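Local coordinates for amidohydrolase (PDB 4DZH), which probably deaminates adenosine-type substrates such as 5'-methylthioadenosine, as a zinc-binding member of the ATZ/TRZ branch of the metallo-dependent hydrolases, at residues A[378-384]-A[410-416]; A[152-156]-A[415-420]; A[70-74]-A[370-374]. One frame throughout, in Å; residues are numbered along the deposited sequence.

Interaction 1 (A[378-384]-A[410-416]); sequences QADLVCV and VTDVWIA
The indole of Trp-414 meets the strand 381-384 with its edge: near the ring plane lie the carbonyl O of Leu-381 and the sulfur of Cys-383. Cys-383 SG stands 3.8 Å from Trp-414 CZ3 and 87° off the normal of the six-membered ring, an edge-on sulfur-aromatic contact. CE3 on the same rim also touches CB of Leu-381. Trp-414 and Cys-383 lie on the same face of the sheet, and each has its first atom beyond CB anti to the carbonyl carbon, which brings SG to the CZ3 and CH2 rim.

A second flat group, the carboxylate of Asp-380, receives the backbone N-H of Ala-416 on the anti side of OD1, 30° out of its plane; the N to OD1 distance is 2.8 Å. Its OD2 forms a salt bridge with Arg-156, so both oxygens are engaged and the group's rotation is restricted.

Between the strands, Leu-381 and Trp-414 exchange two backbone bonds, and Cys-383 N donates to Asp-412 O. Thr-411 N, rather than Asp-412 N, then reaches Cys-383 O over 2.9 Å. This one-residue shift of register is a beta bulge; it leaves the buried Asp-412 N without a partner in the model. Next to it, Thr-411 OG1 donates to Asp-412 OD2 from above the carboxylate plane, and that same oxygen has a salt bridge to Arg-66.

On the sheet face away from Trp-414, Val-382 CG1 meets Val-410 CG1 at 3.8 Å with the side chains nearly perpendicular, whereas Val-382 and Val-413 run side by side, CG2 to CG2. With axes 4.8 Å apart at 172°, these are neighbouring antiparallel strands, joined by a connection containing helix 397-403, in the sheet that carries the first strands of the amidohydrolase TIM barrel.

Interaction 2 (A[152-156]-A[415-420]); sequences QHGFR and IAGKPK
Gly-154, in the loop that follows helix 143-152, lies against Ile-415, where a tight turn begins, and Lys-420, two residues past its end. The helix ends in a Schellman motif, with Gly-154 at positive phi (64°), and the turn is a type I' beta turn from Ile-415 to Lys-418. The contact therefore joins a helix C terminus, just before barrel strand 156-163, to the turn between strands 410-415 and 418-422 of the same sheet.

Van der Waals packing centres on Ile-415. Both of its branches touch the carbonyl O of Gly-154, CG2 at 3.2 Å, and CD1 goes on to the ring of Phe-155, an apolar contact that meets CD2 at 3.6 Å, obliquely to the ring. Helix 114-130 packs against Phe-155 through Met-128 and Leu-129.

Around Arg-156 the contact is looser: NH2 comes to 3.9 Å from CB of Ala-416, and the guanidinium finds its main partner in Asp-380.

Polar links use backbone carbonyls on the loop side. A water donates to both Gly-154 O and Ile-415 O, at 2.9 and 2.8 Å. The chain of Lys-420 bends at chi2 and chi3 to bring its ammonium back to the helix end, where NZ donates over 2.7 Å to His-153 O from 42° above the carbonyl plane.

Interaction 3 (A[70-74]-A[370-374]); sequences ALMPG and IGSIE
Pro-73 and Ile-373 carry this buried contact, their side chains crossing at about a right angle. The pyrrolidine ring leads with CG, which sits 3.8 Å from Ile-373 CG1 and 3.7 Å from the CA of Ser-372; its CD meets CG1 and CD1 of the same isoleucine. CG is also 3.7 Å from Gly-371 O, so one ring corner touches three consecutive residues of 370-374.

Beyond the proline, Ile-373 reaches to the backbone of strand 70-73. With CG1 anti to the carbonyl carbon (chi1 -49°) and CD1 continuing the extended chain (chi2 -173°), the terminal methyl arrives 3.8 Å from Leu-71 O and 3.9 Å from Met-72 CA. Contact with the side chain of Leu-71 is weaker, at 4.5 Å between Leu-71 CG and Ile-373 CD1. The interface is thus made by van der Waals contacts; the two chain directions are roughly antiparallel, 142° apart, without backbone pairing between them.

A further layer fixes the loop. Gly-371 takes a positive phi, in a conformation suited to glycine. Ser-372 OG donates to Glu-374 OE2 over 2.7 Å, OE2 accepting on its anti lone pair, and also bonds Lys-377, which in turn holds Ile-370 O; the buried Ser-372 N has no partner in the model.

Outermost, Ile-373 is backed by Ile-45 and Val-48 of strand 44-50 and by Leu-381, while Pro-73 touches Thr-357 of helix 349-363. The site is plain hydrophobic packing where the strand that leads into the amidohydrolase barrel, 69-80, meets the loop joining helix 349-363 to strand 381-385, at the junction with the small beta sheet containing strand 44-50.

How the interactions relate
From the N terminus, strand 69-80 comes first, and interaction 3 closes its long loop when the chain reaches 370-374. Segment 152-156 opens interaction 2 inside that loop, but its partner 415-420 lies beyond 370-374, so interactions 2 and 3 cross. Interaction 1 opens after interaction 3 has closed and is nested within the loop of interaction 2; the two share Ile-415 and Ala-416. Strand 381-385 lies between 69-80 and 410-415, with Val-382 N probably bonding Met-72 O at 2.8 Å, and Val-413 O probably accepts from Lys-420 N. Barrel strands, the 370-374 loop and the 415-418 turn are thereby tied together, Ile-370 packing against both Asp-380 and Arg-156.

Interaction 1 (A[378-384]-A[410-416])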
loop_
_atom_site.group_PDB
_atom_site.type_symbol
_atom_site.label_atom_id
_atom_site.label_comp_id
_atom_site.label_asym_id
_atom_site.label_seq_id
_atom_site.Cartn_x
_atom_site.Cartn_y
_atom_site.Cartn_z
ATOM N N GLN A 378 14.237 -17.278 -19.010
ATOM C CA GLN A 378 12.862 -17.278 -19.517
ATOM C C GLN A 378 12.296 -15.867 -19.576
ATOM O O GLN A 378 12.602 -15.024 -18.723
ATOM C CB GLN A 378 11.982 -18.103 -18.576
ATOM C CG GLN A 378 12.348 -19.597 -18.509
ATOM C CD GLN A 378 12.081 -20.327 -19.806
ATOM O OE1 GLN A 378 10.935 -20.478 -20.224
ATOM N NE2 GLN A 378 13.139 -20.814 -20.436
ATOM N N ALA A 379 11.483 -15.622 -20.592
ATOM C CA ALA A 379 10.925 -14.295 -20.830
ATOM C C ALA A 379 9.673 -14.075 -19.974
ATOM O O ALA A 379 8.564 -14.018 -20.492
ATOM C CB ALA A 379 10.607 -14.110 -22.284
ATOM N N ASP A 380 9.882 -14.018 -18.665
ATOM C CA ASP A 380 8.835 -13.600 -17.711
ATOM C C ASP A 380 9.064 -12.100 -17.440
ATOM O O ASP A 380 9.993 -11.715 -16.690
ATOM C CB ASP A 380 8.970 -14.353 -16.397
ATOM C CG ASP A 380 8.649 -15.874 -16.498
ATOM O OD1 ASP A 380 8.573 -16.471 -17.595
ATOM O OD2 ASP A 380 8.444 -16.466 -15.401
ATOM N N LEU A 381 8.220 -11.274 -18.045
ATOM C CA LEU A 381 8.474 -9.836 -18.152
ATOM C C LEU A 381 7.201 -9.053 -17.909
ATOM O O LEU A 381 6.102 -9.545 -18.231
ATOM C CB LEU A 381 8.973 -9.500 -19.551
ATOM C CG LEU A 381 10.230 -10.267 -19.960
ATOM C CD1 LEU A 381 10.514 -10.095 -21.432
ATOM C CD2 LEU A 381 11.383 -9.772 -19.130
ATOM N N VAL A 382 7.393 -7.846 -17.403
ATOM C CA VAL A 382 6.278 -6.937 -17.102
ATOM C C VAL A 382 6.604 -5.515 -17.581
ATOM O O VAL A 382 7.705 -4.997 -17.323
ATOM C CB VAL A 382 6.010 -6.949 -15.579
ATOM C CG1 VAL A 382 4.920 -5.879 -15.245
ATOM C CG2 VAL A 382 5.519 -8.321 -15.164
ATOM N N CYS A 383 5.613 -4.887 -18.223
ATOM C CA CYS A 383 5.665 -3.461 -18.590
ATOM C C CYS A 383 4.840 -2.703 -17.558
ATOM O O CYS A 383 3.673 -3.039 -17.359
ATOM C CB CYS A 383 5.058 -3.225 -19.974
ATOM S SG CYS A 383 6.237 -3.602 -21.304
ATOM N N VAL A 384 5.455 -1.702 -16.952
ATOM C CA VAL A 384 4.755 -0.819 -15.993
ATOM C C VAL A 384 4.685 0.547 -16.666
ATOM O O VAL A 384 5.732 1.145 -16.904
ATOM C CB VAL A 384 5.536 -0.725 -14.651
ATOM C CG1 VAL A 384 4.713 0.075 -13.640
ATOM C CG2 VAL A 384 5.745 -2.101 -14.096
ATOM N N VAL A 410 0.538 -1.749 -14.183
ATOM C CA VAL A 410 0.986 -2.853 -15.040
ATOM C C VAL A 410 0.128 -2.923 -16.290
ATOM O O VAL A 410 -1.100 -3.023 -16.200
ATOM C CB VAL A 410 0.916 -4.201 -14.258
ATOM C CG1 VAL A 410 1.185 -5.400 -15.179
ATOM C CG2 VAL A 410 1.920 -4.163 -13.064
ATOM N N THR A 411 0.730 -2.895 -17.476
ATOM C CA THR A 411 -0.076 -2.959 -18.696
ATOM C C THR A 411 0.100 -4.215 -19.520
ATOM O O THR A 411 -0.836 -4.686 -20.148
ATOM C CB THR A 411 0.211 -1.764 -19.611
ATOM O OG1 THR A 411 1.608 -1.732 -19.929
ATOM C CG2 THR A 411 -0.193 -0.439 -18.905
ATOM N N ASP A 412 1.282 -4.798 -19.443
ATOM C CA ASP A 412 1.550 -6.018 -20.208
ATOM C C ASP A 412 2.407 -6.992 -19.398
ATOM O O ASP A 412 3.298 -6.567 -18.680
ATOM C CB ASP A 412 2.243 -5.695 -21.540
ATOM C CG ASP A 412 1.437 -4.691 -22.410
ATOM O OD1 ASP A 412 0.569 -5.110 -23.218
ATOM O OD2 ASP A 412 1.655 -3.479 -22.244
ATOM N N VAL A 413 2.091 -8.257 -19.581
ATOM C CA VAL A 413 2.753 -9.349 -18.873
ATOM C C VAL A 413 2.965 -10.529 -19.807
ATOM O O VAL A 413 2.034 -10.977 -20.522
ATOM C CB VAL A 413 1.856 -9.819 -17.727
ATOM C CG1 VAL A 413 2.456 -11.077 -17.079
ATOM C CG2 VAL A 413 1.704 -8.697 -16.724
ATOM N N TRP A 414 4.184 -11.056 -19.790
ATOM C CA TRP A 414 4.517 -12.284 -20.516
ATOM C C TRP A 414 5.107 -13.285 -19.541
ATOM O O TRP A 414 5.865 -12.893 -18.640
ATOM C CB TRP A 414 5.586 -12.030 -21.568
ATOM C CG TRP A 414 5.206 -11.066 -22.654
ATOM C CD1 TRP A 414 4.755 -11.383 -23.919
ATOM C CD2 TRP A 414 5.283 -9.642 -22.598
ATOM N NE1 TRP A 414 4.550 -10.232 -24.652
ATOM C CE2 TRP A 414 4.883 -9.154 -23.876
ATOM C CE3 TRP A 414 5.676 -8.730 -21.613
ATOM C CZ2 TRP A 414 4.814 -7.791 -24.159
ATOM C CZ3 TRP A 414 5.610 -7.350 -21.914
ATOM C CH2 TRP A 414 5.193 -6.912 -23.176
ATOM N N ILE A 415 4.782 -14.563 -19.755
ATOM C CA ILE A 415 5.357 -15.684 -18.988
ATOM C C ILE A 415 5.885 -16.672 -20.019
ATOM O O ILE A 415 5.130 -17.184 -20.875
ATOM C CB ILE A 415 4.343 -16.387 -18.056
ATOM C CG1 ILE A 415 3.742 -15.366 -17.080
ATOM C CG2 ILE A 415 5.002 -17.595 -17.282
ATOM C CD1 ILE A 415 2.812 -16.006 -16.004
ATOM N N ALA A 416 7.186 -16.914 -19.937
ATOM C CA ALA A 416 7.882 -17.729 -20.974
ATOM C C ALA A 416 7.581 -17.175 -22.385
ATOM O O ALA A 416 7.375 -17.934 -23.356
ATOM C CB ALA A 416 7.490 -19.195 -20.857
#

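Interaction 2 (A[152-156]-A[415-420])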
loop_
_atom_site.group_PDB
_atom_site.type_symbol
_atom_site.label_atom_id
_atom_site.label_comp_id
_atom_site.label_asym_id
_atom_site.label_seq_id
_atom_site.Cartn_x
_atom_site.Cartn_y
_atom_site.Cartn_z
ATOM N N GLN A 152 -2.224 -25.009 -16.847
ATOM C CA GLN A 152 -3.224 -24.679 -17.897
ATOM C C GLN A 152 -3.192 -23.177 -18.267
ATOM O O GLN A 152 -3.396 -22.778 -19.435
ATOM C CB GLN A 152 -4.620 -25.102 -17.397
ATOM C CG GLN A 152 -5.807 -24.732 -18.300
ATOM C CD GLN A 152 -7.114 -24.602 -17.506
ATOM O OE1 GLN A 152 -7.267 -25.215 -16.435
ATOM N NE2 GLN A 152 -8.059 -23.784 -18.022
ATOM N N HIS A 153 -2.918 -22.318 -17.284
ATOM C CA HIS A 153 -2.894 -20.898 -17.532
ATOM C C HIS A 153 -1.529 -20.379 -17.944
ATOM O O HIS A 153 -1.335 -19.144 -18.108
ATOM C CB HIS A 153 -3.375 -20.113 -16.287
ATOM C CG HIS A 153 -4.849 -20.205 -16.062
ATOM N ND1 HIS A 153 -5.437 -21.259 -15.410
ATOM C CD2 HIS A 153 -5.860 -19.415 -16.498
ATOM C CE1 HIS A 153 -6.753 -21.093 -15.404
ATOM N NE2 HIS A 153 -7.031 -19.988 -16.064
ATOM N N GLY A 154 -0.569 -21.283 -18.070
ATOM C CA GLY A 154 0.782 -20.855 -18.352
ATOM C C GLY A 154 1.472 -20.014 -17.298
ATOM O O GLY A 154 2.257 -19.140 -17.629
ATOM N N PHE A 155 1.205 -20.297 -16.020
ATOM C CA PHE A 155 1.657 -19.447 -14.940
ATOM C C PHE A 155 2.701 -20.222 -14.137
ATOM O O PHE A 155 2.504 -21.401 -13.891
ATOM C CB PHE A 155 0.448 -19.042 -14.063
ATOM C CG PHE A 155 0.762 -17.972 -13.051
ATOM C CD1 PHE A 155 1.391 -18.271 -11.837
ATOM C CD2 PHE A 155 0.431 -16.658 -13.317
ATOM C CE1 PHE A 155 1.701 -17.258 -10.926
ATOM C CE2 PHE A 155 0.755 -15.617 -12.412
ATOM C CZ PHE A 155 1.374 -15.923 -11.203
ATOM N N ARG A 156 3.829 -19.575 -13.797
ATOM C CA ARG A 156 4.934 -20.301 -13.173
ATOM C C ARG A 156 4.707 -20.517 -11.675
ATOM O O ARG A 156 4.251 -19.627 -10.960
ATOM C CB ARG A 156 6.238 -19.534 -13.397
ATOM C CG ARG A 156 7.503 -20.397 -13.184
ATOM C CD ARG A 156 8.741 -19.588 -13.537
ATOM N NE ARG A 156 8.675 -19.104 -14.910
ATOM C CZ ARG A 156 8.944 -19.857 -15.980
ATOM N NH1 ARG A 156 9.264 -21.153 -15.844
ATOM N NH2 ARG A 156 8.871 -19.326 -17.194
ATOM N N ILE A 415 4.782 -14.563 -19.755
ATOM C CA ILE A 415 5.357 -15.684 -18.988
ATOM C C ILE A 415 5.885 -16.672 -20.019
ATOM O O ILE A 415 5.130 -17.184 -20.875
ATOM C CB ILE A 415 4.343 -16.387 -18.056
ATOM C CG1 ILE A 415 3.742 -15.366 -17.080
ATOM C CG2 ILE A 415 5.002 -17.595 -17.282
ATOM C CD1 ILE A 415 2.812 -16.006 -16.004
ATOM N N ALA A 416 7.186 -16.914 -19.937
ATOM C CA ALA A 416 7.882 -17.729 -20.974
ATOM C C ALA A 416 7.581 -17.175 -22.385
ATOM O O ALA A 416 7.375 -17.934 -23.356
ATOM C CB ALA A 416 7.490 -19.195 -20.857
ATOM N N GLY A 417 7.530 -15.845 -22.477
ATOM C CA GLY A 417 7.302 -15.165 -23.729
ATOM C C GLY A 417 5.870 -15.217 -24.246
ATOM O O GLY A 417 5.611 -14.672 -25.318
ATOM N N LYS A 418 4.937 -15.847 -23.519
ATOM C CA LYS A 418 3.565 -15.935 -24.006
ATOM C C LYS A 418 2.799 -14.770 -23.383
ATOM O O LYS A 418 2.904 -14.570 -22.172
ATOM C CB LYS A 418 2.899 -17.250 -23.583
ATOM C CG LYS A 418 3.585 -18.563 -24.029
ATOM C CD LYS A 418 3.825 -18.600 -25.495
ATOM C CE LYS A 418 4.380 -19.975 -25.911
ATOM N NZ LYS A 418 4.838 -19.985 -27.344
ATOM N N PRO A 419 2.064 -13.993 -24.196
ATOM C CA PRO A 419 1.290 -12.863 -23.637
ATOM C C PRO A 419 0.191 -13.339 -22.715
ATOM O O PRO A 419 -0.621 -14.183 -23.126
ATOM C CB PRO A 419 0.636 -12.216 -24.870
ATOM C CG PRO A 419 1.352 -12.785 -26.059
ATOM C CD PRO A 419 1.941 -14.120 -25.663
ATOM N N LYS A 420 0.156 -12.791 -21.488
ATOM C CA LYS A 420 -0.862 -13.142 -20.506
ATOM C C LYS A 420 -1.776 -11.982 -20.251
ATOM O O LYS A 420 -2.959 -12.182 -19.932
ATOM C CB LYS A 420 -0.210 -13.476 -19.157
ATOM C CG LYS A 420 0.977 -14.424 -19.294
ATOM C CD LYS A 420 0.580 -15.622 -20.045
ATOM C CE LYS A 420 -0.614 -16.321 -19.459
ATOM N NZ LYS A 420 -0.922 -17.542 -20.266
HETATM O O HOH W 1 3.345 -19.208 -20.273
#

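Interaction 3 (A[70-74]-A[370-374])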
loop_
_atom_site.group_PDB
_atom_site.type_symbol
_atom_site.label_atom_id
_atom_site.label_comp_id
_atom_site.label_asym_id
_atom_site.label_seq_id
_atom_site.Cartn_x
_atom_site.Cartn_y
_atom_site.Cartn_z
ATOM N N ALA A 70 8.388 1.103 -18.035
ATOM C CA ALA A 70 9.545 0.331 -17.562
ATOM C C ALA A 70 9.266 -1.131 -17.847
ATOM O O ALA A 70 8.162 -1.621 -17.627
ATOM C CB ALA A 70 9.732 0.515 -16.076
ATOM N N LEU A 71 10.267 -1.849 -18.355
ATOM C CA LEU A 71 10.181 -3.296 -18.521
ATOM C C LEU A 71 11.084 -3.940 -17.468
ATOM O O LEU A 71 12.256 -3.575 -17.344
ATOM C CB LEU A 71 10.621 -3.691 -19.950
ATOM C CG LEU A 71 10.528 -5.175 -20.341
ATOM C CD1 LEU A 71 9.136 -5.758 -20.349
ATOM C CD2 LEU A 71 11.142 -5.349 -21.745
ATOM N N MET A 72 10.516 -4.837 -16.672
ATOM C CA MET A 72 11.243 -5.510 -15.587
ATOM C C MET A 72 10.825 -6.996 -15.565
ATOM O O MET A 72 9.843 -7.392 -16.223
ATOM C CB MET A 72 10.891 -4.844 -14.252
ATOM C CG MET A 72 9.463 -5.043 -13.854
ATOM S SD MET A 72 9.091 -4.127 -12.351
ATOM C CE MET A 72 7.596 -4.999 -11.889
ATOM N N PRO A 73 11.571 -7.844 -14.819
ATOM C CA PRO A 73 11.141 -9.246 -14.651
ATOM C C PRO A 73 9.829 -9.294 -13.885
ATOM O O PRO A 73 9.566 -8.384 -13.085
ATOM C CB PRO A 73 12.242 -9.851 -13.774
ATOM C CG PRO A 73 13.459 -8.930 -13.925
ATOM C CD PRO A 73 12.800 -7.550 -14.050
ATOM N N GLY A 74 9.046 -10.348 -14.143
ATOM C CA GLY A 74 7.844 -10.542 -13.347
ATOM C C GLY A 74 8.177 -10.609 -11.872
ATOM O O GLY A 74 9.226 -11.086 -11.438
ATOM N N ILE A 370 14.697 -17.439 -14.023
ATOM C CA ILE A 370 13.909 -16.186 -13.958
ATOM C C ILE A 370 14.539 -15.165 -13.010
ATOM O O ILE A 370 15.525 -15.444 -12.326
ATOM C CB ILE A 370 12.422 -16.416 -13.524
ATOM C CG1 ILE A 370 12.358 -16.873 -12.072
ATOM C CG2 ILE A 370 11.715 -17.452 -14.416
ATOM C CD1 ILE A 370 10.926 -17.119 -11.553
ATOM N N GLY A 371 13.947 -13.975 -12.925
ATOM C CA GLY A 371 14.334 -13.034 -11.877
ATOM C C GLY A 371 15.210 -11.885 -12.339
ATOM O O GLY A 371 15.440 -10.935 -11.577
ATOM N N SER A 372 15.762 -11.999 -13.557
ATOM C CA SER A 372 16.533 -10.908 -14.130
ATOM C C SER A 372 16.408 -10.962 -15.638
ATOM O O SER A 372 15.980 -11.986 -16.183
ATOM C CB SER A 372 18.000 -11.015 -13.705
ATOM O OG SER A 372 18.499 -12.311 -14.027
ATOM N N ILE A 373 16.686 -9.841 -16.303
ATOM C CA ILE A 373 16.598 -9.779 -17.759
ATOM C C ILE A 373 18.002 -9.994 -18.295
ATOM O O ILE A 373 18.784 -9.041 -18.475
ATOM C CB ILE A 373 15.993 -8.440 -18.272
ATOM C CG1 ILE A 373 14.691 -8.148 -17.477
ATOM C CG2 ILE A 373 15.751 -8.511 -19.787
ATOM C CD1 ILE A 373 13.899 -6.927 -18.002
ATOM N N GLU A 374 18.324 -11.267 -18.487
ATOM C CA GLU A 374 19.652 -11.688 -18.947
ATOM C C GLU A 374 19.426 -12.719 -20.042
ATOM O O GLU A 374 18.483 -13.514 -19.967
ATOM C CB GLU A 374 20.434 -12.297 -17.803
ATOM C CG GLU A 374 20.731 -11.331 -16.647
ATOM C CD GLU A 374 21.630 -11.959 -15.600
ATOM O OE1 GLU A 374 22.850 -12.062 -15.850
ATOM O OE2 GLU A 374 21.146 -12.404 -14.534
#